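Local coordinates for protein N-acetylneuraminic acid (Sialic acid) synthetase (Leptospira borgpetersenii serovar Hardjo-bovis, PDB 6NCS) that probably catalyses the condensation of phosphoenolpyruvate with an N-acetylmannosamine-type sugar to form sialic acid, using a bound metal ion, at residues G206-S211 / I227-Y232; V26-E31 / K54-K59; I148-T153 / I174-V179; M184-A189 / I214-L219; S192-L197 / V221-E226. All blocks are in the same frame, centred on the assembly; numbering follows the deposited sequence. Where two conformers were deposited one is given.

Contact 1: residues G206-S211 / I227-Y232. With MN (manganese (II) ion), chain C.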
# COMPACT_ATOMS: atom_id res chain seq x y z
N GLY A 206 8.23 -7.88 6.01
CA GLY A 206 7.61 -6.80 6.76
C GLY A 206 8.42 -5.52 6.69
O GLY A 206 9.17 -5.30 5.73
N TYR A 207 8.29 -4.69 7.71
CA TYR A 207 8.88 -3.36 7.69
C TYR A 207 9.26 -2.95 9.10
O TYR A 207 8.45 -3.08 10.02
CB TYR A 207 7.90 -2.34 7.08
CG TYR A 207 8.40 -0.91 7.18
CD1 TYR A 207 9.53 -0.50 6.48
CD2 TYR A 207 7.78 0.00 8.03
CE1 TYR A 207 10.01 0.79 6.59
CE2 TYR A 207 8.25 1.30 8.14
CZ TYR A 207 9.37 1.68 7.43
OH TYR A 207 9.85 2.96 7.56
N SER A 208 10.48 -2.44 9.26
CA SER A 208 10.96 -1.87 10.52
C SER A 208 11.10 -0.36 10.37
O SER A 208 11.80 0.10 9.46
CB SER A 208 12.29 -2.51 10.93
OG SER A 208 12.72 -1.98 12.16
N ASP A 209 10.46 0.40 11.25
CA ASP A 209 10.37 1.84 11.09
C ASP A 209 11.38 2.59 11.95
O ASP A 209 11.63 2.22 13.11
CB ASP A 209 8.97 2.36 11.45
CG ASP A 209 8.80 3.82 11.07
OD1 ASP A 209 8.85 4.14 9.86
OD2 ASP A 209 8.61 4.66 11.98
N HIS A 210 11.92 3.67 11.39
CA HIS A 210 12.76 4.61 12.14
C HIS A 210 12.32 6.05 11.89
O HIS A 210 13.13 6.98 11.98
CB HIS A 210 14.23 4.39 11.79
CG HIS A 210 14.72 3.05 12.22
ND1 HIS A 210 14.77 1.96 11.36
CD2 HIS A 210 15.11 2.58 13.43
CE1 HIS A 210 15.20 0.90 12.02
NE2 HIS A 210 15.41 1.25 13.28
N SER A 211 11.04 6.23 11.60
CA SER A 211 10.46 7.55 11.44
C SER A 211 9.96 8.09 12.77
O SER A 211 9.90 7.38 13.78
CB SER A 211 9.30 7.52 10.45
OG SER A 211 8.15 7.04 11.11
N ILE A 227 4.73 -7.80 8.87
CA ILE A 227 5.28 -7.60 10.20
C ILE A 227 5.61 -6.12 10.27
O ILE A 227 6.08 -5.55 9.28
CB ILE A 227 6.55 -8.45 10.45
CG1 ILE A 227 6.27 -9.94 10.27
CG2 ILE A 227 7.12 -8.17 11.84
CD1 ILE A 227 6.48 -10.45 8.82
N ILE A 228 5.35 -5.49 11.42
CA ILE A 228 5.73 -4.10 11.64
C ILE A 228 6.54 -4.03 12.92
O ILE A 228 6.10 -4.55 13.96
CB ILE A 228 4.51 -3.16 11.74
CG1 ILE A 228 3.79 -3.06 10.40
CG2 ILE A 228 4.95 -1.78 12.23
CD1 ILE A 228 4.56 -2.24 9.34
N GLU A 229 7.71 -3.40 12.85
CA GLU A 229 8.52 -3.11 14.02
C GLU A 229 8.58 -1.59 14.19
O GLU A 229 8.81 -0.87 13.21
CB GLU A 229 9.93 -3.70 13.88
CG GLU A 229 10.78 -3.51 15.11
CD GLU A 229 12.16 -4.13 14.96
OE1 GLU A 229 13.15 -3.38 14.93
OE2 GLU A 229 12.25 -5.36 14.86
N LYS A 230 8.35 -1.12 15.41
CA LYS A 230 8.32 0.31 15.69
C LYS A 230 8.99 0.56 17.03
O LYS A 230 8.67 -0.11 18.01
CB LYS A 230 6.87 0.83 15.70
CG LYS A 230 6.68 2.28 16.14
CD LYS A 230 7.20 3.27 15.11
CE LYS A 230 7.33 4.67 15.71
NZ LYS A 230 7.94 5.64 14.74
N HIS A 231 9.94 1.50 17.07
CA HIS A 231 10.56 1.81 18.35
C HIS A 231 9.52 2.36 19.32
O HIS A 231 8.54 2.99 18.92
CB HIS A 231 11.70 2.82 18.18
CG HIS A 231 12.94 2.23 17.60
ND1 HIS A 231 14.11 2.11 18.32
CD2 HIS A 231 13.19 1.71 16.38
CE1 HIS A 231 15.04 1.55 17.56
NE2 HIS A 231 14.51 1.30 16.37
N TYR A 232 9.77 2.14 20.61
CA TYR A 232 8.72 2.25 21.60
C TYR A 232 9.29 2.81 22.90
O TYR A 232 10.40 2.46 23.31
CB TYR A 232 8.06 0.88 21.79
CG TYR A 232 7.25 0.71 23.05
CD1 TYR A 232 6.12 1.49 23.28
CD2 TYR A 232 7.59 -0.25 23.99
CE1 TYR A 232 5.38 1.34 24.43
CE2 TYR A 232 6.84 -0.41 25.15
CZ TYR A 232 5.74 0.39 25.36
OH TYR A 232 4.99 0.23 26.51
MN MN C . 15.73 0.05 15.02
O HOH W 1 11.73 -0.15 14.34
O HOH W 2 10.44 3.80 15.17
O HOH W 3 14.16 -1.11 14.95
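H210 and H231 meet at a manganese ion. Each gives NE2 to the metal, at 2.1 Å from H210 and 2.2 Å from H231. The two rings meet at their rims, planes 56° apart. Water 3 is a further ligand and donates to E229 OE1, whose carboxylate also forms a salt bridge with K125. Three more ligand atoms come from elsewhere in the structure.

K230 can be followed outward from CB, which points to the face of the sheet shared with D209 and I228. CG stands anti to the backbone N (chi1 173°), and the chain bends at chi2. CD then lies 3.7 Å from D209 OD2, as the lysine chain runs alongside D209 in the same direction. CE stays beside the same oxygen. NZ closes a salt bridge to D209 OD2 at 3.0 Å, and it also bonds to G213 O. D209 OD2 takes a second bond, from S211 OG on its syn lone pair, while Y207 OH donates to D209 OD1 on the anti lone pair.

Strands 205-209 and 227-231 run parallel, joined by Y207 N to I227 O, E229 N to Y207 O and D209 N to E229 O.

Both histidines lie toward the C-terminal side of two adjacent barrel strands, and the manganese bridges the two neighbouring segments. E229 probably orients the metal-bound water, and K230 probably balances the charge of the buried D209.

Contact 2: residues V26-E31 / K54-K59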
# COMPACT_ATOMS: atom_id res chain seq x y z
N VAL A 26 -1.20 -8.93 10.80
CA VAL A 26 0.12 -8.32 10.87
C VAL A 26 0.67 -8.48 12.28
O VAL A 26 0.00 -8.16 13.26
CB VAL A 26 0.04 -6.83 10.49
CG1 VAL A 26 1.42 -6.18 10.61
CG2 VAL A 26 -0.52 -6.69 9.09
N PHE A 27 1.90 -8.97 12.37
CA PHE A 27 2.60 -9.17 13.63
C PHE A 27 3.31 -7.88 14.00
O PHE A 27 4.17 -7.41 13.24
CB PHE A 27 3.58 -10.33 13.46
CG PHE A 27 4.22 -10.79 14.73
CD1 PHE A 27 3.53 -11.64 15.59
CD2 PHE A 27 5.53 -10.43 15.03
CE1 PHE A 27 4.14 -12.09 16.75
CE2 PHE A 27 6.14 -10.89 16.19
CZ PHE A 27 5.45 -11.71 17.05
N ILE A 28 2.94 -7.27 15.13
CA ILE A 28 3.44 -5.94 15.50
C ILE A 28 4.41 -6.06 16.67
O ILE A 28 4.06 -6.59 17.73
CB ILE A 28 2.29 -4.98 15.84
CG1 ILE A 28 1.44 -4.77 14.58
CG2 ILE A 28 2.85 -3.62 16.30
CD1 ILE A 28 0.17 -3.99 14.82
N ILE A 29 5.63 -5.54 16.48
CA ILE A 29 6.72 -5.63 17.44
C ILE A 29 6.98 -4.23 17.98
O ILE A 29 7.25 -3.31 17.21
CB ILE A 29 8.01 -6.17 16.80
CG1 ILE A 29 7.82 -7.61 16.30
CG2 ILE A 29 9.19 -6.10 17.79
CD1 ILE A 29 8.77 -7.94 15.12
N ALA A 30 6.92 -4.09 19.31
CA ALA A 30 7.33 -2.86 19.98
C ALA A 30 8.81 -2.98 20.30
O ALA A 30 9.21 -3.85 21.07
CB ALA A 30 6.50 -2.67 21.26
N GLU A 31 9.65 -2.14 19.68
CA GLU A 31 11.09 -2.20 19.89
C GLU A 31 11.41 -1.32 21.10
O GLU A 31 11.49 -0.10 20.99
CB GLU A 31 11.85 -1.78 18.63
CG GLU A 31 13.28 -1.23 18.83
CD GLU A 31 14.30 -2.27 19.24
OE1 GLU A 31 15.43 -2.25 18.69
OE2 GLU A 31 14.00 -3.11 20.12
N LYS A 54 -1.80 -3.94 23.09
CA LYS A 54 -2.09 -5.13 22.28
C LYS A 54 -1.06 -5.34 21.17
O LYS A 54 -1.36 -5.95 20.14
CB LYS A 54 -3.51 -5.11 21.70
CG LYS A 54 -4.64 -4.87 22.72
CD LYS A 54 -4.59 -5.88 23.85
CE LYS A 54 -5.62 -5.54 24.92
NZ LYS A 54 -5.31 -6.25 26.20
N ALA A 55 0.17 -4.88 21.38
CA ALA A 55 1.28 -5.31 20.53
C ALA A 55 1.47 -6.81 20.66
O ALA A 55 1.22 -7.40 21.72
CB ALA A 55 2.58 -4.59 20.93
N ASN A 56 1.92 -7.45 19.58
CA ASN A 56 2.12 -8.90 19.63
C ASN A 56 3.38 -9.27 20.39
O ASN A 56 3.43 -10.32 21.05
CB ASN A 56 2.20 -9.50 18.23
CG ASN A 56 0.95 -9.25 17.43
OD1 ASN A 56 0.85 -8.28 16.68
ND2 ASN A 56 -0.03 -10.15 17.56
N ALA A 57 4.40 -8.42 20.33
CA ALA A 57 5.69 -8.75 20.90
C ALA A 57 6.37 -7.48 21.38
O ALA A 57 6.10 -6.39 20.87
CB ALA A 57 6.57 -9.48 19.87
N ILE A 58 7.26 -7.63 22.36
CA ILE A 58 8.16 -6.55 22.76
C ILE A 58 9.59 -7.07 22.69
O ILE A 58 9.89 -8.20 23.10
CB ILE A 58 7.81 -5.98 24.16
CG1 ILE A 58 8.71 -4.80 24.52
CG2 ILE A 58 7.85 -7.09 25.24
CD1 ILE A 58 8.23 -3.99 25.71
N LYS A 59 10.48 -6.24 22.12
CA LYS A 59 11.83 -6.65 21.77
C LYS A 59 12.85 -5.80 22.52
O LYS A 59 12.68 -4.59 22.65
CB LYS A 59 12.05 -6.52 20.25
CG LYS A 59 13.32 -7.19 19.75
CD LYS A 59 13.54 -6.89 18.27
CE LYS A 59 14.11 -5.50 18.11
NZ LYS A 59 15.26 -5.39 19.07
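K59 NZ forms a salt bridge with E31 OE2 at 2.8 Å, approaching from above the carboxylate plane. The lysine chain is bent at chi3 and chi4, and its CE also lies close to E31 OE2. The same NZ bonds to T106 OG1 and to a bound citrate, which probably comes from the crystallisation liquor. The E31 side chain comes within about 4 Å of the manganese ion (nearest atoms), so this pair borders the metal site at the C-terminal side of the barrel.

At the other end, I28 N donates to N56 OD1 at 2.8 Å, with an N-H...O angle of 165°. The N56 side chain thus takes a backbone N-H just before the regular strand pairing begins. The ladder follows with A57 N to I28 O, A30 N to A57 O and K59 N to A30 O.

N56 CB sits over a face of the F27 ring in a CH-pi contact, 3.9 Å from its centroid. F27 CZ meets A57 CB at 3.8 Å. I29 CG2 touches K59 CB.

The parallel strands 27-33 and 57-62 form a beta-alpha-beta unit with helix 40-52. Strand 227-231 flanks strand 27-33, and strand 102-107 flanks strand 57-62. Helix 249-266 packs on V26, I28 and A30.

Contact 3: residues I148-T153 / I174-V179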
# COMPACT_ATOMS: atom_id res chain seq x y z
N ILE A 148 14.27 -13.10 12.50
CA ILE A 148 13.83 -11.90 11.80
C ILE A 148 15.08 -11.08 11.51
O ILE A 148 15.80 -10.70 12.43
CB ILE A 148 12.83 -11.08 12.62
CG1 ILE A 148 11.62 -11.93 13.03
CG2 ILE A 148 12.42 -9.86 11.82
CD1 ILE A 148 10.63 -11.18 13.94
N LEU A 149 15.34 -10.82 10.22
CA LEU A 149 16.47 -10.02 9.78
C LEU A 149 15.96 -8.73 9.15
O LEU A 149 15.02 -8.77 8.35
CB LEU A 149 17.31 -10.79 8.76
CG LEU A 149 18.48 -10.06 8.08
CD1 LEU A 149 19.59 -9.75 9.10
CD2 LEU A 149 19.00 -10.91 6.93
N SER A 150 16.53 -7.60 9.53
CA SER A 150 16.27 -6.32 8.88
C SER A 150 17.38 -6.02 7.88
O SER A 150 18.54 -6.36 8.12
CB SER A 150 16.18 -5.18 9.90
OG SER A 150 14.96 -5.22 10.60
N ARG A 151 17.03 -5.36 6.77
CA ARG A 151 17.99 -5.16 5.68
C ARG A 151 18.39 -3.70 5.48
O ARG A 151 18.85 -3.35 4.39
CB ARG A 151 17.48 -5.77 4.36
CG ARG A 151 16.05 -5.41 3.88
CD ARG A 151 15.90 -3.94 3.43
NE ARG A 151 16.93 -3.50 2.48
CZ ARG A 151 16.68 -2.82 1.37
NH1 ARG A 151 15.43 -2.50 1.06
NH2 ARG A 151 17.66 -2.45 0.56
N GLY A 152 18.27 -2.86 6.50
CA GLY A 152 18.84 -1.53 6.40
C GLY A 152 20.30 -1.63 6.00
O GLY A 152 20.96 -2.60 6.39
N THR A 153 20.80 -0.68 5.20
CA THR A 153 22.15 -0.57 4.64
C THR A 153 22.43 -1.51 3.46
O THR A 153 23.46 -1.34 2.80
CB THR A 153 23.28 -0.81 5.68
OG1 THR A 153 23.39 -2.21 5.94
CG2 THR A 153 23.00 -0.07 6.98
N ILE A 174 12.17 -14.49 8.44
CA ILE A 174 11.37 -13.31 8.12
C ILE A 174 12.34 -12.18 7.78
O ILE A 174 13.34 -11.98 8.48
CB ILE A 174 10.48 -12.92 9.32
CG1 ILE A 174 9.45 -14.02 9.56
CG2 ILE A 174 9.83 -11.54 9.13
CD1 ILE A 174 8.89 -14.03 10.97
N LEU A 175 12.04 -11.42 6.72
CA LEU A 175 12.89 -10.30 6.33
C LEU A 175 12.11 -9.00 6.44
O LEU A 175 10.98 -8.92 5.95
CB LEU A 175 13.38 -10.51 4.90
CG LEU A 175 14.34 -9.49 4.30
CD1 LEU A 175 15.64 -9.53 5.10
CD2 LEU A 175 14.61 -9.85 2.84
N LEU A 176 12.69 -7.99 7.08
CA LEU A 176 12.05 -6.68 7.20
C LEU A 176 12.76 -5.66 6.32
O LEU A 176 13.97 -5.44 6.46
CB LEU A 176 12.05 -6.19 8.64
CG LEU A 176 11.49 -7.12 9.71
CD1 LEU A 176 11.55 -6.43 11.10
CD2 LEU A 176 10.07 -7.52 9.37
N HIS A 177 12.01 -5.02 5.43
CA HIS A 177 12.50 -3.79 4.82
C HIS A 177 12.74 -2.75 5.90
O HIS A 177 12.03 -2.70 6.91
CB HIS A 177 11.51 -3.26 3.77
CG HIS A 177 11.92 -1.93 3.22
ND1 HIS A 177 13.16 -1.70 2.69
CD2 HIS A 177 11.26 -0.75 3.16
CE1 HIS A 177 13.26 -0.44 2.31
NE2 HIS A 177 12.11 0.16 2.59
N CYS A 178 13.77 -1.94 5.72
CA CYS A 178 14.26 -1.05 6.76
C CYS A 178 15.19 -0.05 6.10
O CYS A 178 15.84 -0.37 5.11
CB CYS A 178 15.00 -1.84 7.86
SG CYS A 178 15.56 -0.85 9.25
N VAL A 179 15.22 1.17 6.64
CA VAL A 179 16.14 2.20 6.18
C VAL A 179 16.90 2.71 7.39
O VAL A 179 16.29 3.27 8.31
CB VAL A 179 15.41 3.37 5.47
CG1 VAL A 179 16.40 4.44 5.03
CG2 VAL A 179 14.61 2.84 4.30
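R151 and H177 cross just past the strand pairing, with the guanidinium and imidazole planes 46° apart. R151 CG lies between the backbone N and the carbonyl carbon (chi1 50°), and the chain bends again at chi2 and chi3. It thus folds back over the neighbouring segment: CG lies 3.3 Å from L176 O, and CD lies beside H177 CA and ND1. At the tip, NH1 donates to H177 ND1 at 2.9 Å. The bond is bent, and each partner is somewhat tilted from the plane of the other. H177 ND1 is therefore an acceptor, while NE2 on the far side of the ring donates to A189 O. R151 NH2 bonds to A154 O.

The apolar side chains pair across the strands. I148 and I174 run alongside each other in the same direction, with CG1 of I148 4.0 Å from CB of I174. L176 instead crosses I148, bringing its CG 3.6 Å from I148 CG2. On the other face, L149 CD2 flanks L175 CD1 at 4.1 Å.

Backbone bonds join the strands: L149 N to I174 O, L176 N to L149 O and R151 N to L176 O. Beyond them, T153 N bonds to E277 of the second subunit. Strand 146-150, helix 156-168 and strand 173-178 make a beta-alpha-beta unit of the TIM barrel. I148, S150 and L176 face its interior, and L149 and L175 face the surrounding helices. C178, whose side chain comes within about 3 Å of that of the metal ligand H210, brings this strand pair up to the manganese site.

Contact 4: residues M184-A189 / I214-L219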
# COMPACT_ATOMS: atom_id res chain seq x y z
N MET A 184 14.34 8.74 10.01
CA MET A 184 14.10 8.44 8.60
C MET A 184 13.06 9.42 8.06
O MET A 184 11.96 9.54 8.61
CB MET A 184 13.64 7.00 8.42
CG MET A 184 13.57 6.59 6.95
SD MET A 184 12.47 5.22 6.68
CE MET A 184 10.91 6.04 7.04
N ASN A 185 13.41 10.12 6.99
CA ASN A 185 12.49 11.06 6.36
C ASN A 185 11.57 10.33 5.38
O ASN A 185 11.87 9.24 4.90
CB ASN A 185 13.28 12.15 5.64
CG ASN A 185 14.26 12.87 6.56
OD1 ASN A 185 13.90 13.28 7.66
ND2 ASN A 185 15.50 13.01 6.11
N GLU A 186 10.42 10.96 5.09
CA GLU A 186 9.40 10.35 4.23
C GLU A 186 9.98 9.88 2.90
O GLU A 186 9.71 8.77 2.45
CB GLU A 186 8.27 11.35 3.96
CG GLU A 186 7.23 11.46 5.04
CD GLU A 186 6.11 12.41 4.67
OE1 GLU A 186 6.14 13.02 3.58
OE2 GLU A 186 5.18 12.56 5.49
N ILE A 187 10.76 10.74 2.25
CA ILE A 187 11.22 10.42 0.90
C ILE A 187 12.24 9.30 0.88
O ILE A 187 12.60 8.83 -0.20
CB ILE A 187 11.81 11.65 0.17
CG1 ILE A 187 13.10 12.11 0.84
CG2 ILE A 187 10.78 12.78 0.11
CD1 ILE A 187 13.84 13.16 0.04
N ASP A 188 12.72 8.86 2.05
CA ASP A 188 13.68 7.77 2.12
C ASP A 188 13.05 6.42 2.42
O ASP A 188 13.76 5.42 2.46
CB ASP A 188 14.74 8.07 3.19
CG ASP A 188 15.76 9.08 2.74
OD1 ASP A 188 15.99 9.20 1.51
OD2 ASP A 188 16.35 9.76 3.61
N ALA A 189 11.72 6.36 2.62
CA ALA A 189 11.09 5.13 3.09
C ALA A 189 11.21 3.99 2.09
O ALA A 189 11.34 2.82 2.48
CB ALA A 189 9.61 5.40 3.41
N ILE A 214 3.73 7.17 13.17
CA ILE A 214 3.21 5.87 12.76
C ILE A 214 2.60 5.89 11.37
O ILE A 214 2.19 4.84 10.88
CB ILE A 214 2.19 5.30 13.77
CG1 ILE A 214 0.95 6.20 13.88
CG2 ILE A 214 2.84 5.05 15.12
CD1 ILE A 214 -0.20 5.51 14.61
N GLU A 215 2.57 7.05 10.70
CA GLU A 215 1.98 7.07 9.36
C GLU A 215 2.76 6.19 8.40
O GLU A 215 2.16 5.45 7.62
CB GLU A 215 1.90 8.49 8.81
CG GLU A 215 1.17 8.53 7.47
CD GLU A 215 1.22 9.87 6.77
OE1 GLU A 215 2.29 10.51 6.77
OE2 GLU A 215 0.18 10.28 6.22
N ILE A 216 4.09 6.26 8.43
CA ILE A 216 4.88 5.46 7.49
C ILE A 216 4.71 3.96 7.73
O ILE A 216 4.45 3.23 6.76
CB ILE A 216 6.35 5.92 7.50
CG1 ILE A 216 6.45 7.36 7.00
CG2 ILE A 216 7.18 5.01 6.61
CD1 ILE A 216 7.83 7.99 7.09
N PRO A 217 4.78 3.45 8.96
CA PRO A 217 4.45 2.02 9.14
C PRO A 217 3.04 1.63 8.70
O PRO A 217 2.84 0.53 8.19
CB PRO A 217 4.68 1.79 10.65
CG PRO A 217 4.95 3.11 11.26
CD PRO A 217 5.38 4.04 10.17
N LEU A 218 2.05 2.50 8.87
CA LEU A 218 0.71 2.18 8.37
C LEU A 218 0.69 2.12 6.85
O LEU A 218 0.07 1.22 6.26
CB LEU A 218 -0.31 3.21 8.87
CG LEU A 218 -0.50 3.11 10.40
CD1 LEU A 218 -1.38 4.24 10.88
CD2 LEU A 218 -1.15 1.77 10.72
N LEU A 219 1.35 3.08 6.19
CA LEU A 219 1.49 2.98 4.74
C LEU A 219 2.24 1.71 4.36
O LEU A 219 1.94 1.11 3.32
CB LEU A 219 2.20 4.23 4.19
CG LEU A 219 1.38 5.52 4.27
CD1 LEU A 219 2.22 6.73 3.93
CD2 LEU A 219 0.18 5.42 3.34
O HOH W 4 4.79 10.56 7.09
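The loop 184-189 runs beside the first turns of helix 215-222, and the closest CA pair, E186 and I216, is 7.4 Å apart with no direct hydrogen bond between the segments. I216 carries the contact. Its CG1 is anti to the carbonyl carbon (chi1 -64°) and its CG2 is anti to the backbone N, and the two branches meet different partners. CD1, at the end of the longer branch, lies 3.6 Å from M184 CE. It also reaches the backbone of E186, at 4.0 Å from CA, and the CG of that residue. CG2 meets A189 CB at 4.0 Å and again the M184 methyl. M184 comes across I216 obliquely. Its chain bends at chi3 (68°), which sets CE against the isoleucine.

In the TIM barrel this loop follows strand 173-178 and leads into helix 193-200, and it lies against the helix that follows the next strand, 205-209. Y207 and D209 of that strand pack on I216, and Y207 also touches M184, close to the metal ligand H210.

Two acidic side chains also meet. E186 OE2 and E215 OE1 approach to 3.8 Å with their carboxylate planes 55° apart. Water 4 bridges them, donating to both oxygens, at 2.6 Å from E186 OE2 and 2.5 Å from E215 OE1. R261 of the second subunit forms salt bridges to both, NH1 to E186 OE2 and NH2 to E215 OE2, which probably offsets the repulsion. E215 OE2 also bonds to a tartrate, probably from the crystallisation liquor. I265 of the second subunit packs on E186 and A189.

Contact 5: residues S192-L197 / V221-E226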
# COMPACT_ATOMS: atom_id res chain seq x y z
N SER A 192 8.04 0.71 -1.60
CA SER A 192 7.78 -0.29 -2.63
C SER A 192 8.84 -1.39 -2.65
O SER A 192 8.64 -2.40 -3.33
CB SER A 192 7.65 0.36 -4.01
OG SER A 192 8.83 1.04 -4.38
N ALA A 193 9.94 -1.23 -1.90
CA ALA A 193 10.88 -2.35 -1.75
C ALA A 193 10.21 -3.55 -1.10
O ALA A 193 10.65 -4.69 -1.30
CB ALA A 193 12.09 -1.92 -0.92
N ILE A 194 9.16 -3.32 -0.31
CA ILE A 194 8.42 -4.43 0.31
C ILE A 194 7.85 -5.35 -0.77
O ILE A 194 7.99 -6.58 -0.70
CB ILE A 194 7.33 -3.88 1.24
CG1 ILE A 194 7.99 -3.21 2.46
CG2 ILE A 194 6.34 -5.01 1.66
CD1 ILE A 194 7.06 -2.30 3.25
N GLN A 195 7.22 -4.77 -1.80
CA GLN A 195 6.68 -5.61 -2.86
C GLN A 195 7.78 -6.24 -3.70
O GLN A 195 7.63 -7.37 -4.17
CB GLN A 195 5.74 -4.79 -3.75
CG GLN A 195 4.37 -4.62 -3.19
CD GLN A 195 3.64 -5.94 -3.05
OE1 GLN A 195 3.83 -6.86 -3.85
NE2 GLN A 195 2.79 -6.04 -2.03
N THR A 196 8.88 -5.51 -3.92
CA THR A 196 10.03 -6.09 -4.60
C THR A 196 10.51 -7.34 -3.88
O THR A 196 10.79 -8.37 -4.50
CB THR A 196 11.15 -5.06 -4.68
OG1 THR A 196 10.71 -3.96 -5.48
CG2 THR A 196 12.41 -5.66 -5.31
N LEU A 197 10.59 -7.27 -2.55
CA LEU A 197 11.01 -8.43 -1.77
C LEU A 197 9.96 -9.53 -1.79
O LEU A 197 10.30 -10.71 -1.86
CB LEU A 197 11.33 -8.01 -0.33
CG LEU A 197 12.54 -7.10 -0.12
CD1 LEU A 197 12.55 -6.63 1.32
CD2 LEU A 197 13.83 -7.85 -0.45
N VAL A 221 2.03 -1.19 5.84
CA VAL A 221 0.99 -2.23 5.84
C VAL A 221 0.19 -2.19 4.55
O VAL A 221 -0.05 -3.22 3.93
CB VAL A 221 0.08 -2.09 7.08
CG1 VAL A 221 -1.09 -3.06 6.98
CG2 VAL A 221 0.86 -2.33 8.36
N ALA A 222 -0.24 -0.99 4.13
CA ALA A 222 -0.98 -0.91 2.87
C ALA A 222 -0.12 -1.36 1.69
O ALA A 222 -0.65 -1.89 0.70
CB ALA A 222 -1.49 0.52 2.63
N SER A 223 1.19 -1.19 1.77
CA SER A 223 2.06 -1.61 0.68
C SER A 223 2.49 -3.07 0.80
O SER A 223 3.34 -3.51 0.02
CB SER A 223 3.28 -0.70 0.60
OG SER A 223 4.20 -1.00 1.63
N GLY A 224 1.93 -3.82 1.75
CA GLY A 224 2.15 -5.26 1.81
C GLY A 224 2.89 -5.80 3.02
O GLY A 224 3.08 -7.02 3.11
N ALA A 225 3.32 -4.97 3.97
CA ALA A 225 4.08 -5.48 5.12
C ALA A 225 3.25 -6.45 5.95
O ALA A 225 2.08 -6.19 6.26
CB ALA A 225 4.56 -4.33 5.99
N GLU A 226 3.86 -7.58 6.33
CA GLU A 226 3.21 -8.60 7.15
C GLU A 226 3.70 -8.58 8.59
O GLU A 226 3.13 -9.29 9.44
CB GLU A 226 3.44 -9.98 6.52
CG GLU A 226 3.17 -9.99 5.02
CD GLU A 226 3.47 -11.32 4.36
OE1 GLU A 226 4.47 -11.42 3.62
OE2 GLU A 226 2.69 -12.27 4.60
O HOH W 5 5.48 -2.33 -1.32
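A Schellman motif ends helix 215-222, and the turn it makes packs on helix 193-200 through I194 and Q195. G224 is the C-prime residue, with positive phi (116°). G224 N bonds to V221 O, and A225 N to A220 O.

I194 meets this turn with two branches. CD1 lies 3.5 Å from S223 OG, in the conformer given, and reaches towards A225 CB at 4.2 Å. CG2 lies over the backbone, 3.7 Å from S223 O and 3.8 Å from G224 C. In the same conformer S223 OG also bonds back to A220 O.

Q195 also reaches S223 O. Its CG is anti to the carbonyl carbon, and a bend at chi2 (-64°) turns CD. The amide NE2 then donates to S223 O at 3.3 Å, a fairly straight but long bond. NE2 comes from above the carbonyl plane, while S223 O lies near the plane of the amide. Water 5 gives S223 O a second donor, at 2.8 Å, and accepts a weak bond from Q195 N. G224 brings its bare CA to 4.0 Å from Q195 NE2.

Y207 of strand 205-209 backs I194 and A225, and the second subunit packs on S223 and Q195. The pair belongs to the outer helical layer of a TIM barrel, where the end of helix 215-222 meets helix 193-200.

How the contacts relate
From the N terminus, contact 2 comes first and closes the loop through helix 40-52. Contact 3 follows in series, closing the one through helix 156-168. Contacts 4, 5 and 1 then interleave: their first segments come in the order 184-189, 192-197, 206-211, and their second segments repeat that order, so each pair crosses. Contact 1 closes the loop through helix 215-222. Contacts 1, 2 and 3 share the parallel barrel sheet. Strand 227-231 borders strand 27-33, joining the last strand to the first, and strand 205-209 borders strand 173-178. Contacts 4 and 5 lie in the outer layer, both using helix 215-222, and together with contact 3 reach the second subunit.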